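Local coordinates for protein GlcNAc Inducible Gene 2, GIG2 (PDB 6AKZ) that binds an iron(III) ion through a cupin-type facial triad and is probably an oxygenase of the DUF1479 family, at residues Lys279-Tyr284 and Asp352-Val357; Met286-Phe291 and Tyr328-Gln333. All blocks are in the same frame, centred on the assembly; numbering follows the deposited sequence.

Contact 1. Residues Lys279-Tyr284 and Asp352-Val357. With FE (Fe (III) ion), chain B.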
ATOM      1  N   LYS A 279      -8.433  -4.261  10.907  1.00 12.87           N
ATOM      2  CA  LYS A 279      -9.855  -4.169  10.950  1.00 14.14           C
ATOM      3  C   LYS A 279     -10.328  -3.049  11.835  1.00 14.74           C
ATOM      4  O   LYS A 279     -11.207  -2.282  11.399  1.00 13.98           O
ATOM      5  CB  LYS A 279     -10.505  -5.477  11.400  1.00 15.60           C
ATOM      6  CG  LYS A 279     -12.009  -5.562  11.265  1.00 17.38           C
ATOM      7  CD  LYS A 279     -12.517  -6.811  11.997  1.00 18.24           C
ATOM      8  CE  LYS A 279     -12.275  -8.072  11.219  1.00 19.89           C
ATOM      9  NZ  LYS A 279     -12.616  -9.246  12.052  1.00 24.05           N
ATOM     10  N   LEU A 280      -9.843  -2.941  13.056  1.00 13.24           N
ATOM     11  CA  LEU A 280     -10.298  -1.847  13.920  1.00 14.45           C
ATOM     12  C   LEU A 280      -9.956  -0.498  13.344  1.00 13.98           C
ATOM     13  O   LEU A 280     -10.752   0.469  13.433  1.00 14.49           O
ATOM     14  CB  LEU A 280      -9.729  -1.995  15.333  1.00 14.83           C
ATOM     15  CG  LEU A 280     -10.217  -3.147  16.141  1.00 16.13           C
ATOM     16  CD1 LEU A 280      -9.603  -3.165  17.510  1.00 18.59           C
ATOM     17  CD2 LEU A 280     -11.713  -3.186  16.243  1.00 18.25           C
ATOM     18  N   SER A 281      -8.752  -0.383  12.780  1.00 14.64           N
ATOM     19  CA  SER A 281      -8.359   0.835  12.114  1.00 13.26           C
ATOM     20  C   SER A 281      -9.352   1.324  11.029  1.00 14.14           C
ATOM     21  O   SER A 281      -9.757   2.480  11.017  1.00 14.39           O
ATOM     22  CB  SER A 281      -6.955   0.762  11.550  1.00 15.21           C
ATOM     23  OG  SER A 281      -5.928   0.801  12.553  1.00 15.68           O
ATOM     24  N   MET A 282      -9.663   0.461  10.097  1.00 14.97           N
ATOM     25  CA  MET A 282     -10.525   0.845   9.018  1.00 13.42           C
ATOM     26  C   MET A 282     -12.008   1.010   9.419  1.00 13.07           C
ATOM     27  O   MET A 282     -12.711   1.793   8.839  1.00 13.69           O
ATOM     28  CB  MET A 282     -10.362  -0.075   7.802  1.00 15.61           C
ATOM     29  CG  MET A 282      -9.001   0.022   7.117  1.00 15.35           C
ATOM     30  SD  MET A 282      -8.511   1.700   6.702  1.00 15.33           S
ATOM     31  CE  MET A 282      -9.813   2.269   5.621  1.00 14.86           C
ATOM     32  N   ALA A 283     -12.452   0.292  10.414  1.00 13.66           N
ATOM     33  CA  ALA A 283     -13.821   0.479  10.925  1.00 13.34           C
ATOM     34  C   ALA A 283     -13.857   1.903  11.443  1.00 12.99           C
ATOM     35  O   ALA A 283     -14.780   2.626  11.186  1.00 16.22           O
ATOM     36  CB  ALA A 283     -14.128  -0.544  11.995  1.00 15.04           C
ATOM     37  N   TYR A 284     -12.849   2.336  12.161  1.00 14.41           N
ATOM     38  CA  TYR A 284     -12.852   3.654  12.783  1.00 14.25           C
ATOM     39  C   TYR A 284     -12.728   4.760  11.750  1.00 15.36           C
ATOM     40  O   TYR A 284     -13.521   5.723  11.726  1.00 15.07           O
ATOM     41  CB  TYR A 284     -11.673   3.747  13.750  1.00 14.78           C
ATOM     42  CG  TYR A 284     -11.600   5.056  14.503  1.00 16.19           C
ATOM     43  CD1 TYR A 284     -12.325   5.285  15.691  1.00 15.56           C
ATOM     44  CD2 TYR A 284     -10.780   6.082  14.024  1.00 15.14           C
ATOM     45  CE1 TYR A 284     -12.210   6.515  16.364  1.00 15.42           C
ATOM     46  CE2 TYR A 284     -10.674   7.290  14.701  1.00 18.37           C
ATOM     47  CZ  TYR A 284     -11.362   7.490  15.866  1.00 16.96           C
ATOM     48  OH  TYR A 284     -11.202   8.721  16.497  1.00 16.94           O
ATOM     49  N   ASP A 352      -4.207  -0.479   3.609  1.00 12.27           N
ATOM     50  CA  ASP A 352      -5.101   0.233   4.540  1.00 12.05           C
ATOM     51  C   ASP A 352      -4.525   0.400   5.936  1.00 12.26           C
ATOM     52  O   ASP A 352      -5.297   0.708   6.879  1.00 13.59           O
ATOM     53  CB  ASP A 352      -6.462  -0.447   4.613  1.00 12.23           C
ATOM     54  CG  ASP A 352      -7.408  -0.100   3.447  1.00 12.39           C
ATOM     55  OD1 ASP A 352      -7.071   0.797   2.605  1.00 10.99           O
ATOM     56  OD2 ASP A 352      -8.433  -0.855   3.315  1.00 13.64           O
ATOM     57  N   LEU A 353      -3.213   0.149   6.140  1.00 10.44           N
ATOM     58  CA  LEU A 353      -2.679   0.267   7.482  1.00 10.43           C
ATOM     59  C   LEU A 353      -2.145   1.697   7.763  1.00 10.21           C
ATOM     60  O   LEU A 353      -1.355   2.292   6.968  1.00 10.91           O
ATOM     61  CB  LEU A 353      -1.549  -0.732   7.691  1.00 10.23           C
ATOM     62  CG  LEU A 353      -1.373  -1.097   9.135  1.00 10.14           C
ATOM     63  CD1 LEU A 353      -2.529  -1.979   9.588  1.00 11.20           C
ATOM     64  CD2 LEU A 353      -0.069  -1.813   9.450  1.00 11.43           C
ATOM     65  N   PRO A 354      -2.645   2.319   8.821  1.00 11.99           N
ATOM     66  CA  PRO A 354      -2.060   3.621   9.184  1.00 12.30           C
ATOM     67  C   PRO A 354      -0.577   3.463   9.503  1.00 12.50           C
ATOM     68  O   PRO A 354      -0.201   2.556  10.247  1.00 10.93           O
ATOM     69  CB  PRO A 354      -2.864   3.992  10.427  1.00 12.27           C
ATOM     70  CG  PRO A 354      -4.092   3.142  10.428  1.00 11.19           C
ATOM     71  CD  PRO A 354      -3.729   1.922   9.732  1.00 11.57           C
ATOM     72  N   HIS A 355       0.237   4.421   9.015  1.00 10.22           N
ATOM     73  CA  HIS A 355       1.638   4.352   9.235  1.00 11.39           C
ATOM     74  C   HIS A 355       2.210   5.755   9.133  1.00 12.65           C
ATOM     75  O   HIS A 355       1.542   6.703   8.655  1.00 14.36           O
ATOM     76  CB  HIS A 355       2.283   3.408   8.237  1.00 10.78           C
ATOM     77  CG  HIS A 355       2.091   3.858   6.834  1.00 10.84           C
ATOM     78  ND1 HIS A 355       0.902   3.704   6.179  1.00 10.76           N
ATOM     79  CD2 HIS A 355       2.892   4.551   5.995  1.00 11.35           C
ATOM     80  CE1 HIS A 355       0.987   4.248   4.972  1.00 11.95           C
ATOM     81  NE2 HIS A 355       2.184   4.767   4.846  1.00 10.45           N
ATOM     82  N   GLU A 356       3.405   5.892   9.646  1.00 14.06           N
ATOM     83  CA  GLU A 356       4.216   7.158   9.466  1.00 15.76           C
ATOM     84  C   GLU A 356       5.673   6.785   9.662  1.00 18.30           C
ATOM     85  O   GLU A 356       5.987   5.696  10.124  1.00 20.86           O
ATOM     86  CB  GLU A 356       3.833   8.185  10.545  1.00 17.14           C
ATOM     87  CG  GLU A 356       3.902   7.651  11.947  1.00 20.35           C
ATOM     88  CD  GLU A 356       3.560   8.644  13.085  1.00 25.50           C
ATOM     89  OE1 GLU A 356       3.065   9.752  12.809  1.00 32.27           O
ATOM     90  OE2 GLU A 356       3.814   8.276  14.276  1.00 24.82           O
ATOM     91  N   VAL A 357       6.570   7.675   9.269  1.00 22.02           N
ATOM     92  CA  VAL A 357       8.028   7.483   9.543  1.00 25.29           C
ATOM     93  C   VAL A 357       8.384   8.156  10.840  1.00 26.28           C
ATOM     94  O   VAL A 357       7.685   9.038  11.330  1.00 21.24           O
ATOM     95  CB  VAL A 357       8.983   7.969   8.458  1.00 30.98           C
ATOM     96  CG1 VAL A 357       9.106   6.905   7.371  1.00 33.83           C
ATOM     97  CG2 VAL A 357       8.572   9.327   7.964  1.00 32.44           C
TER
HETATM   98 FE    FE B 501       2.800   6.342   3.383  1.00 17.60          FE
HETATM   99  O   HOH W   1       3.310   7.854   1.853  1.00 18.80           O
HETATM  100  O   HOH W   2       4.033   5.150   2.231  1.00 19.93           O
HETATM  101  O   HOH W   3       4.752   6.824   4.246  1.00 20.36           O
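S281 and M282, neighbours on helix 278-287, press against the loop that leads into the second histidine of a His-Asp...His iron site, the facial triad as in cupin-clan iron oxygenases. S281 comes first: its CB and OG meet P354 at CG and CD, with S281 OG 3.7 Å from P354 CG. A small residue suits this close approach of helix and loop, and the hydroxyl spends its polarity on the carbonyl O of S277, one turn back. M282 follows, its flexible chain bent at chi2 (-52°) and chi3 (-59°), which turns the thioether against D352 CB and O. M282 CG meets D352 CB at 3.6 Å, M282 SD sits 3.4 Å from D352 O, and the two side chains cross at about a right angle. That carbonyl is buried with no hydrogen-bond partner in the model; M282 SD and CG lie next to it. The carboxylate of D352 has stronger company, in salt bridges to R200 and R229 and a hydrogen bond with Y210 OH. Beyond P354, H355 joins H192 and D194 on the iron, which three waters also bind. The H355 ring is held by ND1 giving a nearly straight hydrogen bond to L353 O (2.8 Å, 171°), while H355 NE2 reaches the iron at 2.2 Å.

Contact 2. Residues Met286-Phe291 and Tyr328-Gln333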
ATOM      1  N   MET A 286     -13.319   4.628   8.418  1.00 14.92           N
ATOM      2  CA  MET A 286     -14.464   4.730   7.494  1.00 15.89           C
ATOM      3  C   MET A 286     -15.675   5.361   8.115  1.00 16.72           C
ATOM      4  O   MET A 286     -16.421   6.009   7.424  1.00 15.81           O
ATOM      5  CB  MET A 286     -14.834   3.402   6.853  1.00 14.80           C
ATOM      6  CG  MET A 286     -13.706   2.850   5.965  1.00 14.20           C
ATOM      7  SD  MET A 286     -12.902   3.984   4.776  1.00 16.37           S
ATOM      8  CE  MET A 286     -14.292   4.485   3.762  1.00 17.04           C
ATOM      9  N   LEU A 287     -15.922   5.063   9.377  1.00 16.68           N
ATOM     10  CA  LEU A 287     -17.035   5.673  10.087  1.00 18.31           C
ATOM     11  C   LEU A 287     -16.781   7.031  10.695  1.00 19.65           C
ATOM     12  O   LEU A 287     -17.747   7.723  11.070  1.00 22.59           O
ATOM     13  CB  LEU A 287     -17.549   4.731  11.181  1.00 15.81           C
ATOM     14  CG  LEU A 287     -18.126   3.394  10.726  1.00 16.63           C
ATOM     15  CD1 LEU A 287     -18.538   2.518  11.873  1.00 17.07           C
ATOM     16  CD2 LEU A 287     -19.307   3.567   9.827  1.00 17.06           C
ATOM     17  N   ARG A 288     -15.536   7.442  10.814  1.00 19.88           N
ATOM     18  CA  ARG A 288     -15.231   8.741  11.424  1.00 19.99           C
ATOM     19  C   ARG A 288     -15.971  10.001  10.842  1.00 21.05           C
ATOM     20  O   ARG A 288     -16.357  10.863  11.642  1.00 20.78           O
ATOM     21  CB  ARG A 288     -13.750   8.975  11.536  1.00 18.09           C
ATOM     22  CG  ARG A 288     -13.356  10.148  12.421  1.00 19.29           C
ATOM     23  CD  ARG A 288     -13.748  10.013  13.860  1.00 19.33           C
ATOM     24  NE  ARG A 288     -13.129  11.116  14.647  1.00 19.58           N
ATOM     25  CZ  ARG A 288     -13.433  11.422  15.900  1.00 20.46           C
ATOM     26  NH1 ARG A 288     -14.378  10.761  16.530  1.00 20.39           N
ATOM     27  NH2 ARG A 288     -12.741  12.399  16.517  1.00 21.24           N
ATOM     28  N   PRO A 289     -16.176  10.092   9.511  1.00 22.69           N
ATOM     29  CA  PRO A 289     -16.964  11.217   8.975  1.00 21.53           C
ATOM     30  C   PRO A 289     -18.364  11.274   9.492  1.00 24.96           C
ATOM     31  O   PRO A 289     -18.919  12.369   9.516  1.00 24.24           O
ATOM     32  CB  PRO A 289     -16.900  11.033   7.448  1.00 23.08           C
ATOM     33  CG  PRO A 289     -15.663  10.185   7.235  1.00 22.88           C
ATOM     34  CD  PRO A 289     -15.656   9.246   8.410  1.00 22.54           C
ATOM     35  N   PHE A 290     -18.920  10.148   9.941  1.00 21.65           N
ATOM     36  CA  PHE A 290     -20.233  10.075  10.503  1.00 23.05           C
ATOM     37  C   PHE A 290     -20.257  10.269  12.035  1.00 25.48           C
ATOM     38  O   PHE A 290     -21.356  10.500  12.622  1.00 28.25           O
ATOM     39  CB  PHE A 290     -20.878   8.735  10.201  1.00 25.14           C
ATOM     40  CG  PHE A 290     -20.941   8.424   8.721  1.00 27.64           C
ATOM     41  CD1 PHE A 290     -19.870   7.804   8.052  1.00 26.49           C
ATOM     42  CD2 PHE A 290     -22.022   8.788   7.988  1.00 24.77           C
ATOM     43  CE1 PHE A 290     -19.920   7.575   6.707  1.00 26.48           C
ATOM     44  CE2 PHE A 290     -22.076   8.541   6.625  1.00 28.50           C
ATOM     45  CZ  PHE A 290     -21.031   7.906   5.987  1.00 27.28           C
ATOM     46  N   PHE A 291     -19.099  10.079  12.687  1.00 21.13           N
ATOM     47  CA  PHE A 291     -19.018  10.164  14.150  1.00 19.92           C
ATOM     48  C   PHE A 291     -17.832  10.971  14.574  1.00 21.77           C
ATOM     49  O   PHE A 291     -17.011  10.501  15.369  1.00 21.64           O
ATOM     50  CB  PHE A 291     -18.957   8.757  14.739  1.00 21.33           C
ATOM     51  CG  PHE A 291     -20.157   7.909  14.432  1.00 22.64           C
ATOM     52  CD1 PHE A 291     -21.360   8.084  15.128  1.00 24.88           C
ATOM     53  CD2 PHE A 291     -20.116   6.948  13.463  1.00 24.68           C
ATOM     54  CE1 PHE A 291     -22.465   7.287  14.875  1.00 23.51           C
ATOM     55  CE2 PHE A 291     -21.214   6.134  13.204  1.00 25.26           C
ATOM     56  CZ  PHE A 291     -22.412   6.317  13.901  1.00 26.55           C
ATOM     57  N   TYR A 328      -8.463  11.991  14.278  1.00 19.18           N
ATOM     58  CA  TYR A 328      -8.598  10.534  14.490  1.00 17.73           C
ATOM     59  C   TYR A 328      -7.920  10.148  15.834  1.00 18.71           C
ATOM     60  O   TYR A 328      -7.026   9.257  15.919  1.00 19.23           O
ATOM     61  CB  TYR A 328      -7.998   9.783  13.297  1.00 17.62           C
ATOM     62  CG  TYR A 328      -8.737  10.036  12.012  1.00 16.54           C
ATOM     63  CD1 TYR A 328      -8.525  11.197  11.236  1.00 17.59           C
ATOM     64  CD2 TYR A 328      -9.658   9.133  11.566  1.00 15.68           C
ATOM     65  CE1 TYR A 328      -9.223  11.403  10.033  1.00 16.77           C
ATOM     66  CE2 TYR A 328     -10.427   9.359  10.444  1.00 16.59           C
ATOM     67  CZ  TYR A 328     -10.176  10.455   9.623  1.00 16.30           C
ATOM     68  OH  TYR A 328     -10.968  10.588   8.477  1.00 19.22           O
ATOM     69  N   PRO A 329      -8.339  10.813  16.926  1.00 20.37           N
ATOM     70  CA  PRO A 329      -7.521  10.658  18.170  1.00 19.73           C
ATOM     71  C   PRO A 329      -7.494   9.280  18.833  1.00 20.58           C
ATOM     72  O   PRO A 329      -6.508   8.972  19.507  1.00 19.59           O
ATOM     73  CB  PRO A 329      -8.153  11.663  19.144  1.00 20.87           C
ATOM     74  CG  PRO A 329      -9.594  11.701  18.686  1.00 19.54           C
ATOM     75  CD  PRO A 329      -9.533  11.626  17.178  1.00 21.44           C
ATOM     76  N   HIS A 330      -8.501   8.446  18.622  1.00 18.46           N
ATOM     77  CA  HIS A 330      -8.540   7.140  19.188  1.00 19.00           C
ATOM     78  C   HIS A 330      -7.497   6.228  18.553  1.00 17.83           C
ATOM     79  O   HIS A 330      -7.213   5.201  19.103  1.00 19.11           O
ATOM     80  CB  HIS A 330      -9.903   6.469  19.002  1.00 21.34           C
ATOM     81  CG  HIS A 330     -11.037   7.192  19.670  1.00 23.60           C
ATOM     82  ND1 HIS A 330     -11.656   8.286  19.106  1.00 22.27           N
ATOM     83  CD2 HIS A 330     -11.694   6.944  20.828  1.00 22.76           C
ATOM     84  CE1 HIS A 330     -12.627   8.702  19.893  1.00 21.58           C
ATOM     85  NE2 HIS A 330     -12.671   7.915  20.948  1.00 20.97           N
ATOM     86  N   LEU A 331      -6.983   6.592  17.390  1.00 16.20           N
ATOM     87  CA  LEU A 331      -5.930   5.797  16.766  1.00 17.42           C
ATOM     88  C   LEU A 331      -4.575   5.941  17.444  1.00 16.90           C
ATOM     89  O   LEU A 331      -3.755   5.039  17.357  1.00 16.94           O
ATOM     90  CB  LEU A 331      -5.808   6.127  15.259  1.00 16.69           C
ATOM     91  CG  LEU A 331      -7.039   5.894  14.395  1.00 17.99           C
ATOM     92  CD1 LEU A 331      -6.669   6.311  12.978  1.00 21.00           C
ATOM     93  CD2 LEU A 331      -7.613   4.467  14.450  1.00 19.27           C
ATOM     94  N   HIS A 332      -4.314   7.074  18.089  1.00 17.44           N
ATOM     95  CA  HIS A 332      -2.978   7.391  18.453  1.00 19.23           C
ATOM     96  C   HIS A 332      -2.359   6.442  19.473  1.00 19.72           C
ATOM     97  O   HIS A 332      -1.198   6.141  19.375  1.00 17.46           O
ATOM     98  CB  HIS A 332      -2.874   8.841  18.816  1.00 26.23           C
ATOM     99  CG  HIS A 332      -3.162   9.736  17.631  1.00 41.18           C
ATOM    100  ND1 HIS A 332      -2.683  11.026  17.515  1.00 52.44           N
ATOM    101  CD2 HIS A 332      -3.869   9.502  16.491  1.00 44.35           C
ATOM    102  CE1 HIS A 332      -3.099  11.550  16.376  1.00 54.34           C
ATOM    103  NE2 HIS A 332      -3.812  10.642  15.731  1.00 47.80           N
ATOM    104  N   GLN A 333      -3.170   5.861  20.334  1.00 16.34           N
ATOM    105  CA  GLN A 333      -2.699   4.991  21.375  1.00 20.47           C
ATOM    106  C   GLN A 333      -2.052   3.714  20.798  1.00 18.28           C
ATOM    107  O   GLN A 333      -1.207   3.089  21.413  1.00 20.42           O
ATOM    108  CB  GLN A 333      -3.908   4.558  22.182  1.00 24.09           C
ATOM    109  CG  GLN A 333      -3.548   3.661  23.333  1.00 28.61           C
ATOM    110  CD  GLN A 333      -4.710   3.384  24.270  1.00 28.16           C
ATOM    111  OE1 GLN A 333      -5.883   3.294  23.873  1.00 32.00           O
ATOM    112  NE2 GLN A 333      -4.372   3.223  25.512  1.00 27.68           N
TER
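R288 and Y328 meet just along the chain from the body of helix 278-287, where residues 286-291 pack on the loop between strands 322-323 and 336-337 in this Gig2-like protein of the cupin clan. R288 carries the contact. Its CG stands anti to the backbone N (chi1 -167°) and the chain bends at chi2, which lays the aliphatic part along Y328 and sends the guanidinium on to P329. R288 CB comes within 3.5 Å of Y328 CE2 and R288 CG lies 3.6 Å from the same atom; the two side chains slide past each other in opposite directions, with guanidinium and ring planes 51° apart. A long arginine serves well here, since methylenes can pack on the tyrosine while the charged end finds polar partners further out: R288 NE bonds to F327 O and R288 NH2 forms a salt bridge with D294. R288 NH1 adds a weak, strongly bent bond to F291 O (2.9 Å, 116°), back within its own segment. Y328 is likewise divided in its roles, its CE2 side meeting the R288 methylenes and its hydroxyl hydrogen-bonding to P313 O. P329, rigid and without a polar side-chain group, crosses the arginine at about a right angle at the more exposed border of the contact. There P329 CD stands 3.4 Å from R288 NH2 and 4.1 Å from R288 CZ.

How the contacts relate
Of the four segments, 279-284 on helix 278-287 comes first in the chain and supplies one side of contact 1; 286-291, the first side of contact 2, follows almost at once. After 36 residues, almost all irregular, 328-333 returns to close contact 2. The chain goes on through strands 336-337 and 346-350 before 352-357 closes contact 1, so the smaller loop is nested inside the larger. Helix 278-287 and the residues that follow it thus pack on both the loop before strand 336-337 and the approach to the iron-binding strand 355-357. The contact centres lie about 10 Å apart, and Y284 bridges them: Y284 OH is 2.7 Å from H330 ND1, a probable hydrogen bond.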